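Local coordinates for glycoside hydrolase family protein (Novosphingobium sp. PP1Y, PDB 6Q2F) that probably hydrolyses terminal alpha-L-rhamnose units from glycosides, at residues S204-D218 against G435-L447. Residues are numbered along the deposited sequence; the frame is centred on the assembly and turned at random.
Sequences SYAGEVGVLAFPVPD and GQHWRVLRLGYSL
Leu-212 and Leu-441 face each other in the middle of a long antiparallel pair, bound both ways by their backbones; the bond from Leu-441 N to Leu-212 O is 2.6 Å long and nearly straight. The same two-way bonding joins Phe-214 to Arg-439 and Val-216 to His-437. Regular pairing breaks at a classic beta bulge, where Val-209 N and Gly-210 N approach Leu-443 O from the same face of its carbonyl plane, at 3.1 and 3.2 Å. Glycine suits position 210, since its extended backbone would jam a CB against the preceding carbonyl.

Aromatic and aliphatic groups fill one face. With CG wedged between backbone N and carbonyl carbon (chi1 70°), the Tyr-445 ring swings across the partner strand and lies over Gly-207, whose CA sits 3.6 Å from the ring centroid in a CH-pi contact; any CB there would clash with the ring. Tyr-445 OH reaches the edge of the Tyr-205 ring, 3.3 Å from Tyr-205 CE2. A serine in place of Tyr-445 would probably leave Gly-207 uncovered and the Tyr-205 ring edge without its neighbour. Phe-214 likewise takes Arg-439 CB over its face, while the guanidinium goes on to a salt bridge with Glu-157 of strand 151-160. On the other face, Pro-215 CG lies over the six-membered ring of Trp-438.

Polar side chains join the strands at two places, beside the bulge and at the Asp-218 end. Extended Arg-442 sends NH2 to Glu-208 OE2 (2.6 Å) in a salt bridge, meeting it from above the carboxylate plane. His-437 ND1 donates to the anti side of Asp-218 OD1 at 2.8 Å, and Val-216 CG2 covers one face of the imidazole.

Strands 151-160 and 413-414 flank the pair in a four-stranded antiparallel sheet. Backbone bonds thus set the register, while the ring over glycine, the salt bridge and the histidine-carboxylate bond probably reinforce it.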
# COMPACT_ATOMS: atom_id res chain seq x y z
N SER A 204 27.79 14.08 -1.16
CA SER A 204 28.27 12.99 -0.33
C SER A 204 28.48 13.51 1.08
O SER A 204 28.58 14.71 1.31
CB SER A 204 29.56 12.40 -0.88
OG SER A 204 30.59 13.35 -0.77
N TYR A 205 28.56 12.58 2.03
CA TYR A 205 28.88 12.92 3.41
C TYR A 205 29.37 11.68 4.13
O TYR A 205 28.76 10.62 4.02
CB TYR A 205 27.67 13.52 4.14
CG TYR A 205 28.05 14.20 5.43
CD1 TYR A 205 28.45 15.54 5.44
CD2 TYR A 205 28.01 13.53 6.63
CE1 TYR A 205 28.80 16.17 6.64
CE2 TYR A 205 28.36 14.15 7.83
CZ TYR A 205 28.75 15.47 7.83
OH TYR A 205 29.08 16.06 9.03
N ALA A 206 30.49 11.82 4.84
CA ALA A 206 31.09 10.74 5.61
C ALA A 206 31.09 11.17 7.07
O ALA A 206 31.67 12.20 7.42
CB ALA A 206 32.51 10.44 5.13
N GLY A 207 30.42 10.39 7.92
CA GLY A 207 30.40 10.63 9.34
C GLY A 207 31.10 9.52 10.10
O GLY A 207 31.40 8.45 9.55
N GLU A 208 31.34 9.78 11.37
CA GLU A 208 31.93 8.80 12.26
C GLU A 208 30.85 8.13 13.09
O GLU A 208 29.82 8.71 13.40
CB GLU A 208 32.96 9.47 13.17
CG GLU A 208 34.24 9.87 12.45
CD GLU A 208 34.99 8.66 11.90
OE1 GLU A 208 34.91 7.57 12.51
OE2 GLU A 208 35.64 8.80 10.84
N VAL A 209 31.11 6.87 13.45
CA VAL A 209 30.23 6.08 14.30
C VAL A 209 30.96 5.59 15.54
O VAL A 209 30.45 5.70 16.66
CB VAL A 209 29.63 4.89 13.53
CG1 VAL A 209 28.97 3.93 14.49
CG2 VAL A 209 28.64 5.39 12.45
N GLY A 210 32.16 5.05 15.37
CA GLY A 210 32.95 4.61 16.49
C GLY A 210 34.04 3.66 16.04
O GLY A 210 34.15 3.30 14.87
N VAL A 211 34.85 3.27 17.02
CA VAL A 211 35.94 2.33 16.81
C VAL A 211 35.80 1.21 17.83
O VAL A 211 35.70 1.47 19.03
CB VAL A 211 37.31 3.01 16.94
CG1 VAL A 211 38.43 2.06 16.53
CG2 VAL A 211 37.34 4.25 16.07
N LEU A 212 35.76 -0.02 17.35
CA LEU A 212 35.66 -1.18 18.20
C LEU A 212 36.84 -2.09 17.93
O LEU A 212 37.33 -2.19 16.80
CB LEU A 212 34.36 -1.95 17.96
CG LEU A 212 33.08 -1.14 18.11
CD1 LEU A 212 31.91 -1.97 17.62
CD2 LEU A 212 32.88 -0.68 19.57
N ALA A 213 37.33 -2.72 18.99
CA ALA A 213 38.36 -3.73 18.88
C ALA A 213 37.91 -4.96 19.63
O ALA A 213 37.20 -4.87 20.64
CB ALA A 213 39.71 -3.24 19.42
N PHE A 214 38.31 -6.12 19.12
CA PHE A 214 37.92 -7.38 19.74
C PHE A 214 38.90 -8.45 19.30
O PHE A 214 39.44 -8.38 18.19
CB PHE A 214 36.48 -7.77 19.35
CG PHE A 214 36.19 -7.68 17.88
CD1 PHE A 214 36.41 -8.77 17.06
CD2 PHE A 214 35.71 -6.51 17.32
CE1 PHE A 214 36.15 -8.71 15.69
CE2 PHE A 214 35.44 -6.44 15.95
CZ PHE A 214 35.66 -7.55 15.14
N PRO A 215 39.18 -9.42 20.16
CA PRO A 215 40.11 -10.49 19.79
C PRO A 215 39.47 -11.42 18.77
O PRO A 215 38.25 -11.59 18.72
CB PRO A 215 40.37 -11.22 21.11
CG PRO A 215 39.87 -10.28 22.19
CD PRO A 215 38.75 -9.52 21.56
N VAL A 216 40.32 -12.02 17.96
CA VAL A 216 39.87 -12.85 16.86
C VAL A 216 40.94 -13.92 16.67
O VAL A 216 42.12 -13.65 16.95
CB VAL A 216 39.61 -12.00 15.60
CG1 VAL A 216 38.49 -11.00 15.81
CG2 VAL A 216 40.88 -11.32 15.11
N PRO A 217 40.60 -15.13 16.26
CA PRO A 217 41.62 -16.18 16.13
C PRO A 217 42.42 -16.02 14.84
O PRO A 217 41.88 -15.68 13.79
CB PRO A 217 40.80 -17.47 16.12
CG PRO A 217 39.51 -17.05 15.50
CD PRO A 217 39.25 -15.65 15.98
N ASP A 218 43.73 -16.26 14.95
CA ASP A 218 44.57 -16.39 13.77
C ASP A 218 43.97 -17.43 12.84
O ASP A 218 43.66 -18.55 13.27
CB ASP A 218 46.00 -16.77 14.15
CG ASP A 218 46.74 -15.65 14.86
OD1 ASP A 218 46.57 -14.49 14.45
OD2 ASP A 218 47.49 -15.94 15.81
N GLY A 435 47.89 -17.60 18.97
CA GLY A 435 46.91 -17.91 17.94
C GLY A 435 45.72 -16.97 17.92
O GLY A 435 44.65 -17.36 17.43
N GLN A 436 45.88 -15.75 18.43
CA GLN A 436 44.76 -14.84 18.62
C GLN A 436 45.27 -13.42 18.41
O GLN A 436 46.14 -12.97 19.16
CB GLN A 436 44.17 -15.00 20.02
CG GLN A 436 42.66 -15.10 20.10
CD GLN A 436 42.19 -15.52 21.48
OE1 GLN A 436 42.61 -16.56 22.00
NE2 GLN A 436 41.31 -14.72 22.08
N HIS A 437 44.75 -12.72 17.41
CA HIS A 437 45.14 -11.33 17.17
C HIS A 437 43.95 -10.40 17.35
O HIS A 437 42.82 -10.82 17.58
CB HIS A 437 45.78 -11.16 15.78
CG HIS A 437 44.83 -11.36 14.64
ND1 HIS A 437 44.55 -12.61 14.12
CD2 HIS A 437 44.14 -10.48 13.89
CE1 HIS A 437 43.71 -12.48 13.11
NE2 HIS A 437 43.44 -11.20 12.95
N TRP A 438 44.24 -9.10 17.26
CA TRP A 438 43.23 -8.06 17.42
C TRP A 438 42.63 -7.68 16.08
O TRP A 438 43.33 -7.62 15.06
CB TRP A 438 43.82 -6.82 18.09
CG TRP A 438 43.94 -6.93 19.58
CD1 TRP A 438 45.09 -7.16 20.30
CD2 TRP A 438 42.88 -6.83 20.54
NE1 TRP A 438 44.80 -7.20 21.64
CE2 TRP A 438 43.45 -7.00 21.81
CE3 TRP A 438 41.51 -6.60 20.44
CZ2 TRP A 438 42.69 -6.96 22.98
CZ3 TRP A 438 40.75 -6.56 21.60
CH2 TRP A 438 41.35 -6.73 22.85
N ARG A 439 41.37 -7.32 16.11
CA ARG A 439 40.70 -6.81 14.96
C ARG A 439 40.14 -5.49 15.38
O ARG A 439 39.48 -5.39 16.36
CB ARG A 439 39.60 -7.73 14.55
CG ARG A 439 39.13 -7.53 13.15
CD ARG A 439 38.70 -8.87 12.68
NE ARG A 439 37.72 -8.79 11.64
CZ ARG A 439 36.96 -9.81 11.29
NH1 ARG A 439 37.08 -10.98 11.89
NH2 ARG A 439 36.09 -9.66 10.31
N VAL A 440 40.42 -4.47 14.60
CA VAL A 440 39.95 -3.16 14.89
C VAL A 440 39.00 -2.75 13.79
O VAL A 440 39.34 -2.73 12.64
CB VAL A 440 41.09 -2.16 14.99
CG1 VAL A 440 40.58 -0.81 15.42
CG2 VAL A 440 42.11 -2.68 15.96
N LEU A 441 37.81 -2.40 14.21
CA LEU A 441 36.76 -2.01 13.32
C LEU A 441 36.46 -0.54 13.44
O LEU A 441 36.14 -0.06 14.49
CB LEU A 441 35.54 -2.81 13.71
CG LEU A 441 34.33 -2.90 12.84
CD1 LEU A 441 34.76 -2.96 11.41
CD2 LEU A 441 33.59 -4.15 13.18
N ARG A 442 36.57 0.15 12.33
CA ARG A 442 36.27 1.54 12.32
C ARG A 442 34.94 1.67 11.60
O ARG A 442 34.83 1.44 10.43
CB ARG A 442 37.34 2.38 11.65
CG ARG A 442 37.00 3.84 11.67
CD ARG A 442 38.14 4.70 11.17
NE ARG A 442 37.77 6.08 11.05
CZ ARG A 442 38.54 7.00 10.51
NH1 ARG A 442 39.72 6.68 10.04
NH2 ARG A 442 38.13 8.24 10.43
N LEU A 443 33.93 2.06 12.36
CA LEU A 443 32.60 2.24 11.83
C LEU A 443 32.38 3.70 11.48
O LEU A 443 32.79 4.59 12.24
CB LEU A 443 31.55 1.78 12.84
CG LEU A 443 31.72 0.34 13.32
CD1 LEU A 443 30.67 0.03 14.37
CD2 LEU A 443 31.61 -0.60 12.14
N GLY A 444 31.75 3.94 10.35
CA GLY A 444 31.33 5.28 9.99
C GLY A 444 29.99 5.20 9.30
O GLY A 444 29.38 4.13 9.25
N TYR A 445 29.52 6.33 8.77
CA TYR A 445 28.36 6.30 7.91
C TYR A 445 28.60 7.16 6.68
O TYR A 445 29.50 8.02 6.66
CB TYR A 445 27.07 6.74 8.64
CG TYR A 445 27.00 8.22 8.99
CD1 TYR A 445 26.63 9.17 8.03
CD2 TYR A 445 27.30 8.66 10.28
CE1 TYR A 445 26.56 10.52 8.36
CE2 TYR A 445 27.22 10.00 10.61
CZ TYR A 445 26.86 10.92 9.65
OH TYR A 445 26.79 12.26 9.98
N SER A 446 27.79 6.92 5.67
CA SER A 446 27.82 7.71 4.45
C SER A 446 26.40 7.72 3.89
O SER A 446 25.50 7.07 4.42
CB SER A 446 28.85 7.17 3.47
OG SER A 446 28.47 5.90 2.99
N LEU A 447 26.21 8.47 2.81
CA LEU A 447 24.88 8.74 2.28
C LEU A 447 24.39 7.65 1.33
O LEU A 447 25.17 7.05 0.58
CB LEU A 447 24.87 10.09 1.57
CG LEU A 447 25.22 11.27 2.47
CD1 LEU A 447 24.96 12.56 1.74
CD2 LEU A 447 24.42 11.19 3.80
O HOH W 1 28.24 9.82 1.02